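Long-range contacts in putative aliphatic sulfonates-binding protein (Escherichia coli, PDB 2X26), which probably serves as the periplasmic solute-binding component of an ABC transport system that takes up aliphatic sulfonates: residues S1-Y9 with Y194-V205; P252-Q262 with K277-P287. One frame throughout, in Å; residues are numbered along the deposited sequence. Where two conformers were deposited one is given.

Interaction 1: S1-Y9 with Y194-V205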
loop_
_atom_site.group_PDB
_atom_site.type_symbol
_atom_site.label_atom_id
_atom_site.label_comp_id
_atom_site.label_asym_id
_atom_site.label_seq_id
_atom_site.Cartn_x
_atom_site.Cartn_y
_atom_site.Cartn_z
ATOM N N SER A 1 -5.388 20.449 -14.931
ATOM C CA SER A 1 -5.957 19.761 -13.725
ATOM C C SER A 1 -7.487 19.534 -13.845
ATOM O O SER A 1 -8.219 20.334 -14.448
ATOM C CB SER A 1 -5.575 20.504 -12.438
ATOM O OG SER A 1 -6.553 21.462 -12.075
ATOM N N PRO A 2 -7.979 18.409 -13.319
ATOM C CA PRO A 2 -9.397 18.091 -13.458
ATOM C C PRO A 2 -10.272 18.878 -12.468
ATOM O O PRO A 2 -9.768 19.499 -11.523
ATOM C CB PRO A 2 -9.437 16.596 -13.102
ATOM C CG PRO A 2 -8.306 16.476 -12.048
ATOM C CD PRO A 2 -7.225 17.348 -12.622
ATOM N N GLU A 3 -11.585 18.810 -12.674
ATOM C CA GLU A 3 -12.548 19.477 -11.791
ATOM C C GLU A 3 -12.453 18.980 -10.344
ATOM O O GLU A 3 -12.628 19.753 -9.390
ATOM C CB GLU A 3 -13.968 19.284 -12.318
ATOM C CG GLU A 3 -14.962 20.253 -11.718
ATOM C CD GLU A 3 -16.215 20.338 -12.541
ATOM O OE1 GLU A 3 -16.124 20.097 -13.772
ATOM O OE2 GLU A 3 -17.275 20.645 -11.961
ATOM N N ALA A 4 -12.150 17.697 -10.185
ATOM C CA ALA A 4 -12.089 17.093 -8.860
ATOM C C ALA A 4 -11.118 15.921 -8.821
ATOM O O ALA A 4 -10.851 15.252 -9.842
ATOM C CB ALA A 4 -13.437 16.623 -8.426
ATOM N N LEU A 5 -10.598 15.718 -7.613
ATOM C CA LEU A 5 -9.743 14.612 -7.313
ATOM C C LEU A 5 -10.233 14.102 -5.968
ATOM O O LEU A 5 -10.035 14.748 -4.925
ATOM C CB LEU A 5 -8.284 15.047 -7.248
ATOM C CG LEU A 5 -7.408 13.951 -6.636
ATOM C CD1 LEU A 5 -7.438 12.621 -7.410
ATOM C CD2 LEU A 5 -5.959 14.462 -6.487
ATOM N N ARG A 6 -10.808 12.908 -6.010
ATOM C CA ARG A 6 -11.316 12.202 -4.798
ATOM C C ARG A 6 -10.351 11.086 -4.449
ATOM O O ARG A 6 -10.137 10.165 -5.234
ATOM C CB ARG A 6 -12.733 11.627 -5.033
ATOM C CG ARG A 6 -13.686 12.740 -5.475
ATOM C CD ARG A 6 -14.928 12.165 -6.111
ATOM N NE ARG A 6 -14.620 11.521 -7.383
ATOM C CZ ARG A 6 -15.544 10.827 -8.057
ATOM N NH1 ARG A 6 -16.769 10.667 -7.540
ATOM N NH2 ARG A 6 -15.213 10.221 -9.189
ATOM N N ILE A 7 -9.761 11.204 -3.267
ATOM C CA ILE A 7 -8.616 10.355 -2.907
ATOM C C ILE A 7 -8.997 9.336 -1.857
ATOM O O ILE A 7 -9.490 9.693 -0.770
ATOM C CB ILE A 7 -7.432 11.204 -2.372
ATOM C CG1 ILE A 7 -7.072 12.295 -3.404
ATOM C CG2 ILE A 7 -6.288 10.279 -1.989
ATOM C CD1 ILE A 7 -6.161 13.398 -2.894
ATOM N N GLY A 8 -8.777 8.067 -2.161
ATOM C CA GLY A 8 -8.924 7.005 -1.137
ATOM C C GLY A 8 -7.615 6.769 -0.430
ATOM O O GLY A 8 -6.600 6.504 -1.078
ATOM N N TYR A 9 -7.627 6.843 0.889
ATOM C CA TYR A 9 -6.347 6.641 1.648
ATOM C C TYR A 9 -6.618 5.737 2.859
ATOM O O TYR A 9 -7.774 5.557 3.244
ATOM C CB TYR A 9 -5.766 7.987 2.096
ATOM C CG TYR A 9 -6.527 8.705 3.230
ATOM C CD1 TYR A 9 -6.045 8.648 4.560
ATOM C CD2 TYR A 9 -7.687 9.421 2.979
ATOM C CE1 TYR A 9 -6.724 9.273 5.572
ATOM C CE2 TYR A 9 -8.391 10.074 4.012
ATOM C CZ TYR A 9 -7.861 10.015 5.296
ATOM O OH TYR A 9 -8.516 10.630 6.330
ATOM N N TYR A 194 -9.201 7.959 -16.168
ATOM C CA TYR A 194 -8.810 9.135 -15.385
ATOM C C TYR A 194 -7.327 9.380 -15.494
ATOM O O TYR A 194 -6.914 10.524 -15.566
ATOM C CB TYR A 194 -9.140 8.960 -13.891
ATOM C CG TYR A 194 -8.977 10.190 -13.010
ATOM C CD1 TYR A 194 -10.032 11.095 -12.848
ATOM C CD2 TYR A 194 -7.783 10.444 -12.318
ATOM C CE1 TYR A 194 -9.918 12.227 -12.024
ATOM C CE2 TYR A 194 -7.648 11.607 -11.505
ATOM C CZ TYR A 194 -8.719 12.480 -11.349
ATOM O OH TYR A 194 -8.623 13.590 -10.512
ATOM N N ALA A 195 -6.542 8.306 -15.482
ATOM C CA ALA A 195 -5.095 8.439 -15.587
ATOM C C ALA A 195 -4.737 8.992 -16.994
ATOM O O ALA A 195 -3.867 9.870 -17.100
ATOM C CB ALA A 195 -4.451 7.099 -15.356
ATOM N N GLU A 196 -5.406 8.472 -18.033
ATOM C CA GLU A 196 -5.092 8.896 -19.402
ATOM C C GLU A 196 -5.500 10.341 -19.687
ATOM O O GLU A 196 -4.775 11.061 -20.403
ATOM C CB GLU A 196 -5.673 7.911 -20.420
ATOM C CG GLU A 196 -4.935 6.564 -20.396
ATOM C CD GLU A 196 -3.617 6.626 -21.153
ATOM O OE1 GLU A 196 -3.506 7.461 -22.078
ATOM O OE2 GLU A 196 -2.705 5.837 -20.829
ATOM N N LYS A 197 -6.616 10.770 -19.106
ATOM C CA LYS A 197 -7.130 12.119 -19.252
ATOM C C LYS A 197 -6.323 13.117 -18.440
ATOM O O LYS A 197 -6.260 14.298 -18.803
ATOM C CB LYS A 197 -8.570 12.169 -18.735
ATOM C CG LYS A 197 -9.173 13.544 -18.879
ATOM C CD LYS A 197 -10.671 13.525 -18.923
ATOM C CE LYS A 197 -11.158 14.623 -19.892
ATOM N NZ LYS A 197 -12.645 14.785 -19.866
ATOM N N ASN A 198 -5.765 12.669 -17.305
ATOM C CA ASN A 198 -5.151 13.601 -16.356
ATOM C C ASN A 198 -3.693 13.252 -16.036
ATOM O O ASN A 198 -3.243 13.389 -14.898
ATOM C CB ASN A 198 -5.970 13.668 -15.053
ATOM C CG ASN A 198 -7.423 14.088 -15.294
ATOM O OD1 ASN A 198 -7.672 15.222 -15.645
ATOM N ND2 ASN A 198 -8.379 13.171 -15.082
ATOM N N GLY A 199 -2.943 12.873 -17.066
ATOM C CA GLY A 199 -1.575 12.341 -16.876
ATOM C C GLY A 199 -0.622 13.251 -16.138
ATOM O O GLY A 199 0.022 12.817 -15.182
ATOM N N ALA A 200 -0.473 14.487 -16.616
ATOM C CA ALA A 200 0.436 15.457 -15.989
ATOM C C ALA A 200 0.029 15.699 -14.548
ATOM O O ALA A 200 0.892 15.708 -13.678
ATOM C CB ALA A 200 0.456 16.786 -16.733
ATOM N N PHE A 201 -1.285 15.845 -14.320
ATOM C CA PHE A 201 -1.868 16.094 -12.994
ATOM C C PHE A 201 -1.522 14.997 -12.016
ATOM O O PHE A 201 -1.060 15.272 -10.912
ATOM C CB PHE A 201 -3.409 16.256 -13.097
ATOM C CG PHE A 201 -4.099 16.428 -11.771
ATOM C CD1 PHE A 201 -3.953 17.602 -11.037
ATOM C CD2 PHE A 201 -4.926 15.432 -11.277
ATOM C CE1 PHE A 201 -4.594 17.760 -9.797
ATOM C CE2 PHE A 201 -5.580 15.601 -10.068
ATOM C CZ PHE A 201 -5.416 16.764 -9.330
ATOM N N ILE A 202 -1.710 13.750 -12.430
ATOM C CA ILE A 202 -1.452 12.611 -11.557
ATOM C C ILE A 202 0.037 12.560 -11.179
ATOM O O ILE A 202 0.415 12.271 -10.037
ATOM C CB ILE A 202 -1.886 11.298 -12.235
ATOM C CG1 ILE A 202 -3.427 11.214 -12.280
ATOM C CG2 ILE A 202 -1.294 10.071 -11.506
ATOM C CD1 ILE A 202 -4.074 11.223 -10.904
ATOM N N GLN A 203 0.882 12.867 -12.147
ATOM C CA GLN A 203 2.300 12.819 -11.866
ATOM C C GLN A 203 2.675 13.835 -10.795
ATOM O O GLN A 203 3.483 13.528 -9.892
ATOM C CB GLN A 203 3.091 13.041 -13.148
ATOM C CG GLN A 203 2.878 11.899 -14.137
ATOM C CD GLN A 203 3.821 12.016 -15.312
ATOM O OE1 GLN A 203 5.031 12.138 -15.121
ATOM N NE2 GLN A 203 3.272 12.029 -16.525
ATOM N N GLY A 204 2.035 14.990 -10.854
ATOM C CA GLY A 204 2.312 16.071 -9.930
ATOM C C GLY A 204 1.732 15.694 -8.586
ATOM O O GLY A 204 2.330 16.014 -7.535
ATOM N N VAL A 205 0.569 15.029 -8.615
ATOM C CA VAL A 205 -0.068 14.614 -7.342
ATOM C C VAL A 205 0.850 13.616 -6.625
ATOM O O VAL A 205 1.128 13.721 -5.396
ATOM C CB VAL A 205 -1.516 14.047 -7.544
ATOM C CG1 VAL A 205 -1.981 13.339 -6.311
ATOM C CG2 VAL A 205 -2.488 15.204 -7.917
HETATM O O HOH W 1 -5.676 17.255 -15.966
#
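P2 sets its CD over one face of the F201 ring, 3.3 Å from the ring centroid and only 14° off the ring normal, a CH-pi contact. The opposite face of that ring is covered by CG2 of V205, so F201 is sandwiched between the N-terminal tail and its own helix, while Y29 packs against it edge-to-face. The other corners of the proline are used too. P2 CB rests 3.4 Å from N198 OD1, and P2 CG nudges the hydroxyl of Y194.

L5 is the side chain to follow outward. Its CB sits at the in-plane edge of the F201 ring and 3.6 Å from Y194 OH. With CG anti to the backbone N (chi1 168°), the chain forks between the two aromatics: CD1 goes to the tyrosine, 3.5 Å from Y194 OH, and CD2 goes to the phenylalanine, 3.7 Å from F201 CZ. CD2 also meets the valine one turn on, with V205 CG2 at 3.8 Å.

A4 faces elsewhere with its methyl but offers its carbonyl: Y194 OH donates to A4 O at 2.9 Å, the oxygen lying at the edge of the tyrosine ring near its plane. N198 ND2 lies over the centre of the Y194 ring and donates to the backbone Y194 O at 3.1 Å, a bond that holds the amide across that face. Trimming F201 to an alanine would probably open a gap between P2 and V205 and deprive L5 CD2 of its aromatic neighbour.

The strand 4-9 and its lead-in are thus joined to helices 192-197 and 199-218 mainly by apolar packing, and the single direct hydrogen bond across the contact gives the tyrosine a definite backbone atom to meet.

Interaction 2: P252-Q262 with K277-P287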
loop_
_atom_site.group_PDB
_atom_site.type_symbol
_atom_site.label_atom_id
_atom_site.label_comp_id
_atom_site.label_asym_id
_atom_site.label_seq_id
_atom_site.Cartn_x
_atom_site.Cartn_y
_atom_site.Cartn_z
ATOM N N PRO A 252 7.142 5.686 -11.558
ATOM C CA PRO A 252 6.435 4.822 -12.496
ATOM C C PRO A 252 6.837 3.389 -12.238
ATOM O O PRO A 252 7.966 3.131 -11.787
ATOM C CB PRO A 252 6.974 5.270 -13.870
ATOM C CG PRO A 252 7.618 6.594 -13.640
ATOM C CD PRO A 252 8.078 6.621 -12.217
ATOM N N VAL A 253 5.910 2.470 -12.473
ATOM C CA VAL A 253 6.133 1.061 -12.290
ATOM C C VAL A 253 7.017 0.526 -13.409
ATOM O O VAL A 253 6.625 0.532 -14.575
ATOM C CB VAL A 253 4.786 0.313 -12.274
ATOM C CG1 VAL A 253 4.988 -1.147 -11.836
ATOM C CG2 VAL A 253 3.825 0.998 -11.267
ATOM N N ASN A 254 8.209 0.064 -13.057
ATOM C CA ASN A 254 9.156 -0.446 -14.063
ATOM C C ASN A 254 8.974 -1.946 -14.356
ATOM O O ASN A 254 8.134 -2.608 -13.733
ATOM C CB ASN A 254 10.597 -0.072 -13.682
ATOM C CG ASN A 254 11.149 -0.858 -12.493
ATOM O OD1 ASN A 254 10.661 -1.935 -12.147
ATOM N ND2 ASN A 254 12.232 -0.333 -11.895
ATOM N N ALA A 255 9.739 -2.468 -15.312
ATOM C CA ALA A 255 9.647 -3.880 -15.726
ATOM C C ALA A 255 9.937 -4.868 -14.599
ATOM O O ALA A 255 9.300 -5.931 -14.519
ATOM C CB ALA A 255 10.647 -4.133 -16.870
ATOM N N GLU A 256 10.918 -4.519 -13.765
ATOM C CA GLU A 256 11.319 -5.345 -12.624
ATOM C C GLU A 256 10.177 -5.473 -11.599
ATOM O O GLU A 256 9.844 -6.579 -11.120
ATOM C CB GLU A 256 12.583 -4.774 -11.958
ATOM C CG GLU A 256 13.096 -5.612 -10.816
ATOM C CD GLU A 256 14.372 -5.076 -10.164
ATOM O OE1 GLU A 256 15.205 -4.450 -10.861
ATOM O OE2 GLU A 256 14.534 -5.308 -8.945
ATOM N N VAL A 257 9.572 -4.352 -11.273
ATOM C CA VAL A 257 8.488 -4.370 -10.269
ATOM C C VAL A 257 7.308 -5.152 -10.862
ATOM O O VAL A 257 6.654 -5.967 -10.191
ATOM C CB VAL A 257 8.095 -2.944 -9.862
ATOM C CG1 VAL A 257 6.853 -2.977 -9.002
ATOM C CG2 VAL A 257 9.266 -2.270 -9.074
ATOM N N ALA A 258 7.040 -4.919 -12.150
ATOM C CA ALA A 258 5.941 -5.629 -12.793
ATOM C C ALA A 258 6.115 -7.125 -12.675
ATOM O O ALA A 258 5.140 -7.826 -12.432
ATOM C CB ALA A 258 5.858 -5.264 -14.279
ATOM N N ALA A 259 7.339 -7.605 -12.942
ATOM C CA ALA A 259 7.652 -9.018 -12.864
ATOM C C ALA A 259 7.467 -9.540 -11.456
ATOM O O ALA A 259 6.996 -10.682 -11.279
ATOM C CB ALA A 259 9.090 -9.293 -13.361
ATOM N N LEU A 260 7.862 -8.751 -10.443
ATOM C CA LEU A 260 7.645 -9.218 -9.032
ATOM C C LEU A 260 6.167 -9.299 -8.729
ATOM O O LEU A 260 5.710 -10.236 -8.061
ATOM C CB LEU A 260 8.326 -8.341 -7.970
ATOM C CG LEU A 260 9.841 -8.293 -8.100
ATOM C CD1 LEU A 260 10.394 -7.060 -7.371
ATOM C CD2 LEU A 260 10.437 -9.609 -7.545
ATOM N N GLN A 261 5.411 -8.308 -9.209
ATOM C CA GLN A 261 3.946 -8.308 -8.938
ATOM C C GLN A 261 3.326 -9.488 -9.688
ATOM O O GLN A 261 2.389 -10.131 -9.174
ATOM C CB GLN A 261 3.300 -6.967 -9.319
ATOM C CG GLN A 261 1.806 -6.836 -9.052
ATOM C CD GLN A 261 1.443 -6.754 -7.604
ATOM O OE1 GLN A 261 2.250 -6.995 -6.705
ATOM N NE2 GLN A 261 0.228 -6.330 -7.366
ATOM N N GLN A 262 3.861 -9.804 -10.878
ATOM C CA GLN A 262 3.301 -10.950 -11.641
ATOM C C GLN A 262 3.525 -12.243 -10.876
ATOM O O GLN A 262 2.600 -13.088 -10.799
ATOM C CB GLN A 262 3.895 -11.054 -13.054
ATOM C CG GLN A 262 3.204 -12.137 -13.946
ATOM C CD GLN A 262 1.738 -11.841 -14.155
ATOM O OE1 GLN A 262 1.393 -10.845 -14.802
ATOM N NE2 GLN A 262 0.853 -12.696 -13.614
ATOM N N LYS A 277 -5.669 -16.107 -13.457
ATOM C CA LYS A 277 -4.337 -15.560 -13.665
ATOM C C LYS A 277 -4.572 -14.136 -14.163
ATOM O O LYS A 277 -5.582 -13.864 -14.813
ATOM C CB LYS A 277 -3.554 -16.429 -14.666
ATOM C CG LYS A 277 -2.064 -16.542 -14.361
ATOM C CD LYS A 277 -1.340 -17.332 -15.430
ATOM C CE LYS A 277 0.191 -17.286 -15.240
ATOM N NZ LYS A 277 0.824 -15.920 -15.404
ATOM N N VAL A 278 -3.729 -13.198 -13.789
ATOM C CA VAL A 278 -3.915 -11.822 -14.266
ATOM C C VAL A 278 -2.713 -11.476 -15.164
ATOM O O VAL A 278 -1.633 -12.013 -14.974
ATOM C CB VAL A 278 -4.024 -10.806 -13.081
ATOM C CG1 VAL A 278 -4.298 -9.343 -13.570
ATOM C CG2 VAL A 278 -5.103 -11.234 -12.124
ATOM N N ASP A 279 -2.897 -10.585 -16.122
ATOM C CA ASP A 279 -1.773 -10.072 -16.886
ATOM C C ASP A 279 -1.361 -8.740 -16.236
ATOM O O ASP A 279 -1.864 -7.684 -16.630
ATOM C CB ASP A 279 -2.208 -9.827 -18.341
ATOM C CG ASP A 279 -1.053 -9.372 -19.236
ATOM O OD1 ASP A 279 0.077 -9.176 -18.724
ATOM O OD2 ASP A 279 -1.271 -9.225 -20.462
ATOM N N ILE A 280 -0.470 -8.767 -15.240
ATOM C CA ILE A 280 -0.183 -7.535 -14.499
ATOM C C ILE A 280 0.324 -6.409 -15.412
ATOM O O ILE A 280 -0.047 -5.242 -15.217
ATOM C CB ILE A 280 0.865 -7.760 -13.346
ATOM C CG1 ILE A 280 0.268 -8.704 -12.291
ATOM C CG2 ILE A 280 1.415 -6.382 -12.741
ATOM C CD1 ILE A 280 -0.967 -8.112 -11.639
ATOM N N ARG A 281 1.151 -6.761 -16.404
ATOM C CA ARG A 281 1.706 -5.735 -17.260
ATOM C C ARG A 281 0.651 -4.945 -18.037
ATOM O O ARG A 281 0.874 -3.782 -18.309
ATOM C CB ARG A 281 2.746 -6.310 -18.216
ATOM C CG ARG A 281 4.034 -6.697 -17.460
ATOM C CD ARG A 281 4.812 -7.663 -18.303
ATOM N NE ARG A 281 6.007 -8.174 -17.655
ATOM C CZ ARG A 281 6.077 -9.321 -16.976
ATOM N NH1 ARG A 281 4.996 -10.075 -16.801
ATOM N NH2 ARG A 281 7.240 -9.711 -16.476
ATOM N N GLN A 282 -0.490 -5.559 -18.350
ATOM C CA GLN A 282 -1.591 -4.871 -19.056
ATOM C C GLN A 282 -2.195 -3.740 -18.188
ATOM O O GLN A 282 -2.788 -2.779 -18.718
ATOM C CB GLN A 282 -2.676 -5.915 -19.459
ATOM C CG GLN A 282 -3.794 -5.444 -20.445
ATOM C CD GLN A 282 -4.962 -4.659 -19.823
ATOM O OE1 GLN A 282 -5.375 -4.874 -18.658
ATOM N NE2 GLN A 282 -5.513 -3.741 -20.620
ATOM N N ARG A 283 -2.017 -3.857 -16.863
ATOM C CA ARG A 283 -2.562 -2.915 -15.891
ATOM C C ARG A 283 -1.556 -1.845 -15.463
ATOM O O ARG A 283 -1.865 -1.064 -14.575
ATOM C CB ARG A 283 -3.079 -3.644 -14.635
ATOM C CG ARG A 283 -4.184 -4.672 -14.889
ATOM C CD ARG A 283 -5.461 -4.037 -15.441
ATOM N NE ARG A 283 -6.643 -4.833 -15.074
ATOM C CZ ARG A 283 -7.013 -5.970 -15.663
ATOM N NH1 ARG A 283 -6.281 -6.495 -16.640
ATOM N NH2 ARG A 283 -8.113 -6.609 -15.255
ATOM N N ILE A 284 -0.361 -1.821 -16.065
ATOM C CA ILE A 284 0.639 -0.813 -15.739
ATOM C C ILE A 284 0.406 0.446 -16.590
ATOM O O ILE A 284 0.299 0.353 -17.815
ATOM C CB ILE A 284 2.073 -1.408 -15.810
ATOM C CG1 ILE A 284 2.264 -2.326 -14.597
ATOM C CG2 ILE A 284 3.130 -0.317 -15.749
ATOM C CD1 ILE A 284 3.471 -3.167 -14.643
ATOM N N TRP A 285 0.228 1.597 -15.933
ATOM C CA TRP A 285 0.080 2.862 -16.640
ATOM C C TRP A 285 1.451 3.395 -17.012
ATOM O O TRP A 285 2.335 3.545 -16.134
ATOM C CB TRP A 285 -0.703 3.871 -15.809
ATOM C CG TRP A 285 -0.892 5.248 -16.449
ATOM C CD1 TRP A 285 -1.585 5.531 -17.576
ATOM C CD2 TRP A 285 -0.363 6.503 -15.967
ATOM N NE1 TRP A 285 -1.523 6.894 -17.852
ATOM C CE2 TRP A 285 -0.791 7.510 -16.865
ATOM C CE3 TRP A 285 0.424 6.866 -14.854
ATOM C CZ2 TRP A 285 -0.468 8.875 -16.690
ATOM C CZ3 TRP A 285 0.760 8.221 -14.661
ATOM C CH2 TRP A 285 0.315 9.220 -15.588
ATOM N N GLN A 286 1.648 3.577 -18.323
ATOM C CA GLN A 286 2.809 4.303 -18.834
ATOM C C GLN A 286 2.515 5.801 -18.710
ATOM O O GLN A 286 1.540 6.306 -19.297
ATOM C CB GLN A 286 3.079 3.906 -20.287
ATOM C CG GLN A 286 3.405 2.427 -20.444
ATOM C CD GLN A 286 4.777 2.075 -19.887
ATOM O OE1 GLN A 286 5.792 2.512 -20.430
ATOM N NE2 GLN A 286 4.820 1.269 -18.814
ATOM N N PRO A 287 3.336 6.519 -17.927
ATOM C CA PRO A 287 3.003 7.903 -17.666
ATOM C C PRO A 287 2.972 8.720 -18.970
ATOM O O PRO A 287 3.821 8.519 -19.860
ATOM C CB PRO A 287 4.114 8.366 -16.723
ATOM C CG PRO A 287 4.560 7.119 -16.053
ATOM C CD PRO A 287 4.420 6.023 -17.032
HETATM O O HOH W 2 3.356 3.467 -13.654
HETATM O O HOH W 3 9.435 -7.588 -16.784
HETATM O O HOH W 4 2.468 -9.583 -16.961
#
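Q262 reads the backbone of the 277-287 loop with both ends of its amide. I280 N donates to Q262 OE1 at 2.8 Å with an N-H...O angle of 159°, and Q262 NE2 donates to V278 O at 2.9 Å. A trans first torsion (chi1 -173°) followed by a bend at chi2 brings the amide there; NE2 also bonds D266, which forms a salt bridge with K277.

Water extends the polar network. One molecule donates to Q262 OE1 at 2.7 Å and to D279 OD1, and accepts from R281 NH1; a second ties R281 NH2 to A255 O. Both waters lie in the guanidinium plane, while A259 N is over one of its faces and the Q262 amide lies nearly parallel to it.

The apolar contacts run alongside. Q261 CG packs on I280 CG2 at 3.7 Å, V253 CG1 on I284 CD1 at 3.8 Å, and P252 CB on P287 CG at 3.7 Å where the two prolines cross at about a right angle.

Apolar side chains join the 277-287 loop to helix 255-270 and to the residues leading into it, while the glutamine's paired donor and acceptor specify how its backbone lies at the start of the 3-10 turn 280-283.

Both segments of interaction 1 precede those of interaction 2 in the sequence, and the centres of the two contacts are about 20 Å apart. Both belong to the lobe built on the five-stranded mixed sheet 33-38, 4-9, 56-59, 186-191, 74-80, an order that matches the type II periplasmic binding protein fold. Interaction 1 involves strand 4-9 of that sheet; interaction 2 borders one of its two outermost strands, 74-80, where R283 and W285 bond to the backbone of Y76. W285 is one bridge between them, packing on A195, E196 and G199; Q203 on P287 is another. The N-terminal strand and the late C-terminal loop are therefore knitted into one lobe through helices 192-197 and 199-218.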